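Local coordinates for UPF0098 protein YbcL (Escherichia coli, PDB 1FUX) that is of unknown function but, as a bacterial relative of the mammalian phosphatidylethanolamine-binding and Raf kinase inhibitor proteins, may bind a small ligand in the periplasm, at residues L36-V41 with F48-Y53; T76-D81 with K89-A94; A104-A109 with Y120-W125. One frame throughout, in Å; residues are numbered along the deposited sequence.

Contact 1. Residues L36-V41 with F48-Y53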
loop_
_atom_site.group_PDB
_atom_site.type_symbol
_atom_site.label_atom_id
_atom_site.label_comp_id
_atom_site.label_asym_id
_atom_site.label_seq_id
_atom_site.Cartn_x
_atom_site.Cartn_y
_atom_site.Cartn_z
ATOM N N LEU A 36 2.334 -22.624 7.509
ATOM C CA LEU A 36 2.699 -22.823 6.105
ATOM C C LEU A 36 3.952 -23.706 6.048
ATOM O O LEU A 36 4.929 -23.510 6.769
ATOM C CB LEU A 36 3.075 -21.490 5.393
ATOM C CG LEU A 36 1.919 -20.469 5.343
ATOM C CD1 LEU A 36 2.398 -19.051 4.990
ATOM C CD2 LEU A 36 0.827 -20.883 4.365
ATOM N N THR A 37 3.909 -24.707 5.160
ATOM C CA THR A 37 5.094 -25.554 4.997
ATOM C C THR A 37 5.391 -25.618 3.459
ATOM O O THR A 37 4.485 -26.044 2.761
ATOM C CB THR A 37 4.819 -27.007 5.444
ATOM O OG1 THR A 37 4.281 -26.978 6.780
ATOM C CG2 THR A 37 6.105 -27.845 5.414
ATOM N N TRP A 38 6.570 -25.268 3.114
ATOM C CA TRP A 38 6.896 -25.317 1.677
ATOM C C TRP A 38 7.907 -26.395 1.330
ATOM O O TRP A 38 8.765 -26.792 2.138
ATOM C CB TRP A 38 7.362 -23.931 1.262
ATOM C CG TRP A 38 8.418 -23.254 2.048
ATOM C CD1 TRP A 38 9.750 -23.249 1.803
ATOM C CD2 TRP A 38 8.247 -22.402 3.207
ATOM N NE1 TRP A 38 10.433 -22.460 2.684
ATOM C CE2 TRP A 38 9.500 -21.923 3.569
ATOM C CE3 TRP A 38 7.117 -21.997 3.952
ATOM C CZ2 TRP A 38 9.749 -21.063 4.657
ATOM C CZ3 TRP A 38 7.359 -21.140 5.034
ATOM C CH2 TRP A 38 8.648 -20.678 5.392
ATOM N N SER A 39 7.881 -26.749 0.049
ATOM C CA SER A 39 8.780 -27.791 -0.449
ATOM C C SER A 39 9.100 -27.526 -1.910
ATOM O O SER A 39 8.592 -26.588 -2.549
ATOM C CB SER A 39 8.102 -29.156 -0.313
ATOM O OG SER A 39 7.090 -29.244 -1.341
ATOM N N GLY A 40 9.945 -28.390 -2.481
ATOM C CA GLY A 40 10.320 -28.109 -3.886
ATOM C C GLY A 40 11.243 -26.909 -3.862
ATOM O O GLY A 40 11.355 -26.226 -4.893
ATOM N N VAL A 41 11.981 -26.599 -2.800
ATOM C CA VAL A 41 12.786 -25.402 -2.856
ATOM C C VAL A 41 13.747 -25.464 -4.052
ATOM O O VAL A 41 14.455 -26.430 -4.255
ATOM C CB VAL A 41 13.460 -24.829 -1.633
ATOM C CG1 VAL A 41 12.837 -25.331 -0.340
ATOM C CG2 VAL A 41 14.961 -24.803 -1.617
ATOM N N PHE A 48 13.851 -17.019 2.290
ATOM C CA PHE A 48 12.435 -17.114 1.924
ATOM C C PHE A 48 11.659 -15.880 2.434
ATOM O O PHE A 48 12.169 -15.132 3.270
ATOM C CB PHE A 48 11.756 -18.361 2.524
ATOM C CG PHE A 48 12.354 -19.670 2.046
ATOM C CD1 PHE A 48 13.329 -20.302 2.825
ATOM C CD2 PHE A 48 11.934 -20.224 0.861
ATOM C CE1 PHE A 48 13.844 -21.524 2.363
ATOM C CE2 PHE A 48 12.466 -21.426 0.384
ATOM C CZ PHE A 48 13.420 -22.074 1.171
ATOM N N ALA A 49 10.488 -15.691 1.814
ATOM C CA ALA A 49 9.667 -14.542 2.294
ATOM C C ALA A 49 8.237 -15.000 2.226
ATOM O O ALA A 49 7.907 -15.927 1.455
ATOM C CB ALA A 49 9.984 -13.327 1.451
ATOM N N VAL A 50 7.340 -14.428 3.056
ATOM C CA VAL A 50 5.930 -14.788 2.948
ATOM C C VAL A 50 5.140 -13.450 2.848
ATOM O O VAL A 50 5.471 -12.569 3.636
ATOM C CB VAL A 50 5.390 -15.603 4.139
ATOM C CG1 VAL A 50 3.869 -15.791 4.101
ATOM C CG2 VAL A 50 6.036 -17.001 4.039
ATOM N N THR A 51 4.176 -13.365 1.946
ATOM C CA THR A 51 3.366 -12.144 1.885
ATOM C C THR A 51 1.921 -12.581 1.892
ATOM O O THR A 51 1.542 -13.664 1.436
ATOM C CB THR A 51 3.601 -11.235 0.645
ATOM O OG1 THR A 51 3.448 -11.976 -0.572
ATOM C CG2 THR A 51 4.981 -10.571 0.698
ATOM N N VAL A 52 0.996 -11.676 2.345
ATOM C CA VAL A 52 -0.418 -11.958 2.368
ATOM C C VAL A 52 -1.057 -10.667 1.813
ATOM O O VAL A 52 -0.821 -9.573 2.363
ATOM C CB VAL A 52 -1.017 -12.273 3.745
ATOM C CG1 VAL A 52 -2.515 -12.513 3.639
ATOM C CG2 VAL A 52 -0.254 -13.469 4.358
ATOM N N TYR A 53 -1.785 -10.838 0.729
ATOM C CA TYR A 53 -2.328 -9.684 0.002
ATOM C C TYR A 53 -3.746 -9.912 -0.472
ATOM O O TYR A 53 -4.056 -11.037 -0.877
ATOM C CB TYR A 53 -1.449 -9.433 -1.228
ATOM C CG TYR A 53 -1.834 -8.170 -2.026
ATOM C CD1 TYR A 53 -1.452 -6.907 -1.589
ATOM C CD2 TYR A 53 -2.479 -8.309 -3.209
ATOM C CE1 TYR A 53 -1.823 -5.788 -2.355
ATOM C CE2 TYR A 53 -2.812 -7.215 -4.027
ATOM C CZ TYR A 53 -2.488 -5.968 -3.545
ATOM O OH TYR A 53 -2.797 -4.854 -4.352
#
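Trp38 and Phe48 carry a buried aromatic contact between two beta sheets. Strand 36-39 belongs to a three-stranded antiparallel sheet and strand 47-54 to a five-stranded one. The axes of the short segments approach to 10.7 Å and run at 132° to each other, too far apart for backbone pairing. Side chains bridge the distance.

The two aromatic rings form an edge-to-face pair. The five-membered ring of Trp38 turns its edge to the face of Phe48, with the ring centroids 4.2 Å apart. The planes meet at 53°, so the pair is well tilted from a strict T. Atom NE1 of Trp38 lies 3.1 Å above the plane of the Phe48 ring and over its centre. CG of Trp38 sits between the backbone N and the carbonyl carbon (chi1 51°), and this swings the indole across to the facing sheet.

Val41, in the turn beyond strand 36-39, comes from another direction. Its CG1 stands 3.6 Å from CZ of Phe48, near the ring plane, so Phe48 is met on one face and at its edge. A leucine in place of Phe48 would probably leave the Trp38 indole N-H without its aromatic face and open a gap beside Val41.

Further along, Leu36 and Val50 reach toward each other tip to tip, with CD1 of Leu36 3.7 Å from CG1 of Val50. CG2 of Val50 also lies 4.5 Å from CZ3 of Trp38, on the six-membered ring of the indole. Leu78 of strand 77-78 touches both Trp38 and Val50, and Ile71 of strand 63-72 packs on Phe48. Such apolar and aromatic filling between two facing sheets is characteristic of a beta sandwich, here that of the PEBP fold.

Contact 2. Residues T76-D81 with K89-A94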
loop_
_atom_site.group_PDB
_atom_site.type_symbol
_atom_site.label_atom_id
_atom_site.label_comp_id
_atom_site.label_asym_id
_atom_site.label_seq_id
_atom_site.Cartn_x
_atom_site.Cartn_y
_atom_site.Cartn_z
ATOM N N THR A 76 11.805 -24.364 6.380
ATOM C CA THR A 76 10.768 -24.692 5.409
ATOM C C THR A 76 9.385 -24.651 6.058
ATOM O O THR A 76 8.399 -25.164 5.562
ATOM C CB THR A 76 10.932 -26.015 4.626
ATOM O OG1 THR A 76 11.149 -27.096 5.555
ATOM C CG2 THR A 76 12.088 -25.957 3.650
ATOM N N TYR A 77 9.299 -23.841 7.150
ATOM C CA TYR A 77 8.036 -23.851 7.860
ATOM C C TYR A 77 7.822 -22.598 8.713
ATOM O O TYR A 77 8.790 -22.264 9.325
ATOM C CB TYR A 77 8.230 -24.942 8.950
ATOM C CG TYR A 77 7.070 -25.129 9.893
ATOM C CD1 TYR A 77 5.822 -25.439 9.368
ATOM C CD2 TYR A 77 7.197 -25.011 11.283
ATOM C CE1 TYR A 77 4.705 -25.633 10.139
ATOM C CE2 TYR A 77 6.089 -25.220 12.091
ATOM C CZ TYR A 77 4.872 -25.521 11.520
ATOM O OH TYR A 77 3.757 -25.760 12.288
ATOM N N LEU A 78 6.621 -22.131 8.747
ATOM C CA LEU A 78 6.186 -21.087 9.653
ATOM C C LEU A 78 5.090 -21.724 10.501
ATOM O O LEU A 78 4.025 -22.114 10.035
ATOM C CB LEU A 78 5.609 -19.860 8.930
ATOM C CG LEU A 78 6.677 -18.954 8.310
ATOM C CD1 LEU A 78 6.006 -17.634 7.859
ATOM C CD2 LEU A 78 7.825 -18.656 9.222
ATOM N N PRO A 79 5.268 -21.652 11.814
ATOM C CA PRO A 79 4.235 -22.175 12.701
ATOM C C PRO A 79 3.053 -21.240 12.823
ATOM O O PRO A 79 3.183 -20.023 12.475
ATOM C CB PRO A 79 4.948 -22.303 14.060
ATOM C CG PRO A 79 6.061 -21.338 13.999
ATOM C CD PRO A 79 6.437 -21.165 12.522
ATOM N N VAL A 80 1.953 -21.760 13.336
ATOM C CA VAL A 80 0.772 -20.917 13.608
ATOM C C VAL A 80 1.178 -19.756 14.542
ATOM O O VAL A 80 2.055 -19.909 15.379
ATOM C CB VAL A 80 -0.357 -21.658 14.324
ATOM C CG1 VAL A 80 -1.462 -20.712 14.812
ATOM C CG2 VAL A 80 -1.020 -22.681 13.413
ATOM N N ASP A 81 0.634 -18.581 14.175
ATOM C CA ASP A 81 0.935 -17.364 14.932
ATOM C C ASP A 81 2.354 -16.885 14.781
ATOM O O ASP A 81 2.735 -15.983 15.563
ATOM C CB ASP A 81 0.550 -17.542 16.429
ATOM C CG ASP A 81 0.139 -16.248 17.079
ATOM O OD1 ASP A 81 -0.296 -15.263 16.426
ATOM O OD2 ASP A 81 0.202 -16.192 18.327
ATOM N N LYS A 89 7.198 -15.530 18.078
ATOM C CA LYS A 89 7.124 -16.772 17.363
ATOM C C LYS A 89 7.787 -16.650 15.988
ATOM O O LYS A 89 7.564 -17.553 15.165
ATOM C CB LYS A 89 5.650 -17.191 17.195
ATOM C CG LYS A 89 4.971 -17.441 18.545
ATOM C CD LYS A 89 3.542 -17.941 18.490
ATOM C CE LYS A 89 2.821 -18.022 19.831
ATOM N NZ LYS A 89 1.326 -18.181 19.764
ATOM N N LEU A 90 8.507 -15.581 15.729
ATOM C CA LEU A 90 9.179 -15.484 14.424
ATOM C C LEU A 90 10.482 -16.295 14.412
ATOM O O LEU A 90 11.250 -16.186 15.364
ATOM C CB LEU A 90 9.593 -14.061 14.175
ATOM C CG LEU A 90 9.177 -13.039 13.167
ATOM C CD1 LEU A 90 10.287 -11.985 13.045
ATOM C CD2 LEU A 90 8.819 -13.574 11.806
ATOM N N PRO A 91 10.761 -16.998 13.323
ATOM C CA PRO A 91 12.011 -17.745 13.207
ATOM C C PRO A 91 13.165 -16.769 13.275
ATOM O O PRO A 91 13.089 -15.628 12.779
ATOM C CB PRO A 91 11.896 -18.483 11.882
ATOM C CG PRO A 91 10.484 -18.373 11.441
ATOM C CD PRO A 91 9.906 -17.146 12.129
ATOM N N THR A 92 14.257 -17.138 13.946
ATOM C CA THR A 92 15.389 -16.243 14.111
ATOM C C THR A 92 15.944 -15.866 12.744
ATOM O O THR A 92 15.971 -16.683 11.841
ATOM C CB THR A 92 16.483 -16.838 15.029
ATOM O OG1 THR A 92 17.199 -17.891 14.377
ATOM C CG2 THR A 92 15.785 -17.509 16.216
ATOM N N GLY A 93 16.254 -14.601 12.602
ATOM C CA GLY A 93 16.748 -13.975 11.410
ATOM C C GLY A 93 15.662 -13.269 10.609
ATOM O O GLY A 93 16.001 -12.337 9.868
ATOM N N ALA A 94 14.403 -13.663 10.777
ATOM C CA ALA A 94 13.351 -13.118 9.891
ATOM C C ALA A 94 12.927 -11.788 10.448
ATOM O O ALA A 94 13.247 -11.433 11.595
ATOM C CB ALA A 94 12.247 -14.144 9.689
#
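The flat carboxylate of Asp81 is met by Lys89 at one oxygen. Lys89 NZ donates to Asp81 OD2 over 2.7 Å in a salt bridge. Asp81 OD2 accepts it with its anti lone pair, the one turned away from the other oxygen. The second flat group, the Tyr77 ring, has only a local neighbour within segment 76-81. Over one of its faces lies the backbone N of Pro79, 3.7 Å above the plane and offset toward the rim.

The lysine reaches the acid with an extended chain. Its aliphatic part passes beside the Asp81 carbonyl, with Lys89 CD 3.6 Å from Asp81 O. Asp81 itself has a positive phi (69°), which turns the chain after Val80.

At the other end the contact is apolar. Leu78 and Pro91 cross at about a right angle, and CD2 of Leu78 presses on CG of Pro91 at a tight 3.5 Å. Pro91 also opens a type II beta turn that ends at Ala94, closed by the bond from Ala94 N to Pro91 O (3.1 Å). Gly93 takes the third place of that turn. Leu78 also touches Trp66 of strand 63-72.

Arg84, in the loop joining the two segments, makes a second salt bridge to Asp81 OD2 through NH1. Two cations on one oxygen of the buried Asp81 would probably favour its charged form and pin this loop to the acid.

Contact 3. Residues A104-A109 with Y120-W125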
loop_
_atom_site.group_PDB
_atom_site.type_symbol
_atom_site.label_atom_id
_atom_site.label_comp_id
_atom_site.label_asym_id
_atom_site.label_seq_id
_atom_site.Cartn_x
_atom_site.Cartn_y
_atom_site.Cartn_z
ATOM N N ALA A 104 3.869 -4.015 12.165
ATOM C CA ALA A 104 4.739 -5.058 11.636
ATOM C C ALA A 104 4.343 -6.433 12.211
ATOM O O ALA A 104 4.842 -6.842 13.245
ATOM C CB ALA A 104 6.169 -4.698 12.047
ATOM N N GLY A 105 3.497 -7.143 11.503
ATOM C CA GLY A 105 2.961 -8.420 12.032
ATOM C C GLY A 105 1.804 -8.769 11.116
ATOM O O GLY A 105 1.488 -8.036 10.137
ATOM N N PHE A 106 1.261 -9.948 11.278
ATOM C CA PHE A 106 0.130 -10.428 10.503
ATOM C C PHE A 106 -1.130 -9.756 10.990
ATOM O O PHE A 106 -1.397 -9.629 12.168
ATOM C CB PHE A 106 -0.095 -11.944 10.773
ATOM C CG PHE A 106 -1.366 -12.495 10.186
ATOM C CD1 PHE A 106 -1.379 -12.841 8.813
ATOM C CD2 PHE A 106 -2.500 -12.683 10.956
ATOM C CE1 PHE A 106 -2.516 -13.412 8.255
ATOM C CE2 PHE A 106 -3.626 -13.239 10.400
ATOM C CZ PHE A 106 -3.635 -13.610 9.052
ATOM N N GLY A 107 -1.927 -9.302 10.021
ATOM C CA GLY A 107 -3.254 -8.752 10.342
ATOM C C GLY A 107 -4.252 -9.537 9.482
ATOM O O GLY A 107 -4.031 -9.710 8.273
ATOM N N GLY A 108 -5.293 -10.111 10.105
ATOM C CA GLY A 108 -6.192 -11.000 9.373
ATOM C C GLY A 108 -7.217 -10.341 8.478
ATOM O O GLY A 108 -7.120 -9.167 8.162
ATOM N N ALA A 109 -8.150 -11.141 7.974
ATOM C CA ALA A 109 -9.127 -10.628 7.031
ATOM C C ALA A 109 -10.119 -9.708 7.739
ATOM O O ALA A 109 -10.509 -10.019 8.851
ATOM C CB ALA A 109 -9.853 -11.819 6.394
ATOM N N TYR A 120 -7.693 -13.980 -0.350
ATOM C CA TYR A 120 -6.492 -13.586 0.366
ATOM C C TYR A 120 -5.328 -14.417 -0.158
ATOM O O TYR A 120 -5.406 -15.652 0.029
ATOM C CB TYR A 120 -6.675 -13.816 1.896
ATOM C CG TYR A 120 -7.790 -12.890 2.321
ATOM C CD1 TYR A 120 -9.115 -13.280 2.237
ATOM C CD2 TYR A 120 -7.475 -11.607 2.801
ATOM C CE1 TYR A 120 -10.143 -12.419 2.607
ATOM C CE2 TYR A 120 -8.512 -10.717 3.139
ATOM C CZ TYR A 120 -9.815 -11.150 3.059
ATOM O OH TYR A 120 -10.872 -10.314 3.372
ATOM N N GLN A 121 -4.402 -13.797 -0.856
ATOM C CA GLN A 121 -3.284 -14.557 -1.436
ATOM C C GLN A 121 -2.172 -14.693 -0.420
ATOM O O GLN A 121 -1.475 -13.737 -0.047
ATOM C CB GLN A 121 -2.749 -13.894 -2.714
ATOM C CG GLN A 121 -3.772 -13.430 -3.715
ATOM C CD GLN A 121 -3.498 -12.444 -4.809
ATOM O OE1 GLN A 121 -4.103 -12.505 -5.911
ATOM N NE2 GLN A 121 -2.647 -11.439 -4.730
ATOM N N PHE A 122 -1.970 -15.939 0.046
ATOM C CA PHE A 122 -0.900 -16.281 0.980
ATOM C C PHE A 122 0.191 -16.847 0.069
ATOM O O PHE A 122 0.022 -17.935 -0.500
ATOM C CB PHE A 122 -1.293 -17.348 2.012
ATOM C CG PHE A 122 -2.174 -16.836 3.123
ATOM C CD1 PHE A 122 -3.502 -16.467 2.888
ATOM C CD2 PHE A 122 -1.632 -16.742 4.387
ATOM C CE1 PHE A 122 -4.264 -15.985 3.956
ATOM C CE2 PHE A 122 -2.386 -16.261 5.453
ATOM C CZ PHE A 122 -3.708 -15.912 5.208
ATOM N N LYS A 123 1.298 -16.132 -0.024
ATOM C CA LYS A 123 2.329 -16.498 -0.979
ATOM C C LYS A 123 3.706 -16.632 -0.375
ATOM O O LYS A 123 4.190 -15.817 0.408
ATOM C CB LYS A 123 2.319 -15.335 -2.013
ATOM C CG LYS A 123 3.362 -15.411 -3.146
ATOM C CD LYS A 123 2.756 -14.489 -4.227
ATOM C CE LYS A 123 3.704 -14.145 -5.350
ATOM N NZ LYS A 123 3.098 -13.047 -6.193
ATOM N N VAL A 124 4.389 -17.771 -0.681
ATOM C CA VAL A 124 5.743 -17.935 -0.228
ATOM C C VAL A 124 6.702 -17.700 -1.393
ATOM O O VAL A 124 6.432 -18.162 -2.507
ATOM C CB VAL A 124 5.979 -19.402 0.298
ATOM C CG1 VAL A 124 7.364 -19.394 0.911
ATOM C CG2 VAL A 124 4.882 -19.705 1.309
ATOM N N TRP A 125 7.790 -17.019 -1.180
ATOM C CA TRP A 125 8.797 -16.640 -2.131
ATOM C C TRP A 125 10.157 -17.268 -1.825
ATOM O O TRP A 125 10.623 -17.156 -0.694
ATOM C CB TRP A 125 9.085 -15.122 -2.134
ATOM C CG TRP A 125 7.859 -14.267 -2.241
ATOM C CD1 TRP A 125 6.818 -14.194 -1.349
ATOM C CD2 TRP A 125 7.561 -13.305 -3.269
ATOM N NE1 TRP A 125 5.857 -13.291 -1.775
ATOM C CE2 TRP A 125 6.326 -12.703 -2.926
ATOM C CE3 TRP A 125 8.252 -12.908 -4.418
ATOM C CZ2 TRP A 125 5.766 -11.712 -3.727
ATOM C CZ3 TRP A 125 7.671 -11.937 -5.214
ATOM C CH2 TRP A 125 6.465 -11.353 -4.852
#
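The carbonyl O of Phe106, whose ring packs on Phe122, accepts a hydrogen bond from Tyr103 OH. One residue on, Gly107 O is bound by His65 ND1. These bonds help fix the backbone of loop 104-109. Its contact with segment 120-125 is made mainly by the rings of Tyr120 and Phe122.

Phe106 and Phe122 cross at about a right angle. CE1 of Phe106 lies 4.0 Å from CE2 of Phe122, and CZ of Phe122 is almost as near to the same atom, at 4.1 Å. Each ring meets the other obliquely. With chi1 at 171° the Phe106 ring extends away from its own backbone N and reaches Phe122.

Loop 104-109 and strand 118-127 lie near the centre of the PEBP domain. Tyr120 meets His65 edge-to-face and touches Asp54, and these three probably correspond to residues of the anion-binding pocket of PEBP relatives.

Ala109 makes a CH-pi contact with Tyr120. Its CB stands over one face, 3.9 Å from the centroid of the Tyr120 ring and 29° off the ring normal. The approach is displaced toward the phenol end: Ala109 CB is 3.4 Å from Tyr120 CZ and 3.5 Å from Tyr120 OH. The backbone takes part too, with CA of Ala109 3.9 Å from CE2 of Tyr120. Both residues of this pair are buried.

From the N terminus the chain meets the contacts in series, and none nests in or crosses another. Contact 1 closes the short crossing from strand 36-39 to strand 47-54, and so joins the two sheets. Contact 2 closes the loop between strand 77-78 and the approach to strand 95-96. Contact 3 closes the loop from 104-109 back to strand 118-127. Contact 1 is the shared neighbour. Strands 36-39 and 77-78 pair in one sheet, with a probable bond from Leu78 N to Leu36 O. Strands 47-54 and 118-127 pair in the other. Contacts 2 and 3 do not touch; their nearest atoms are about 6 Å apart.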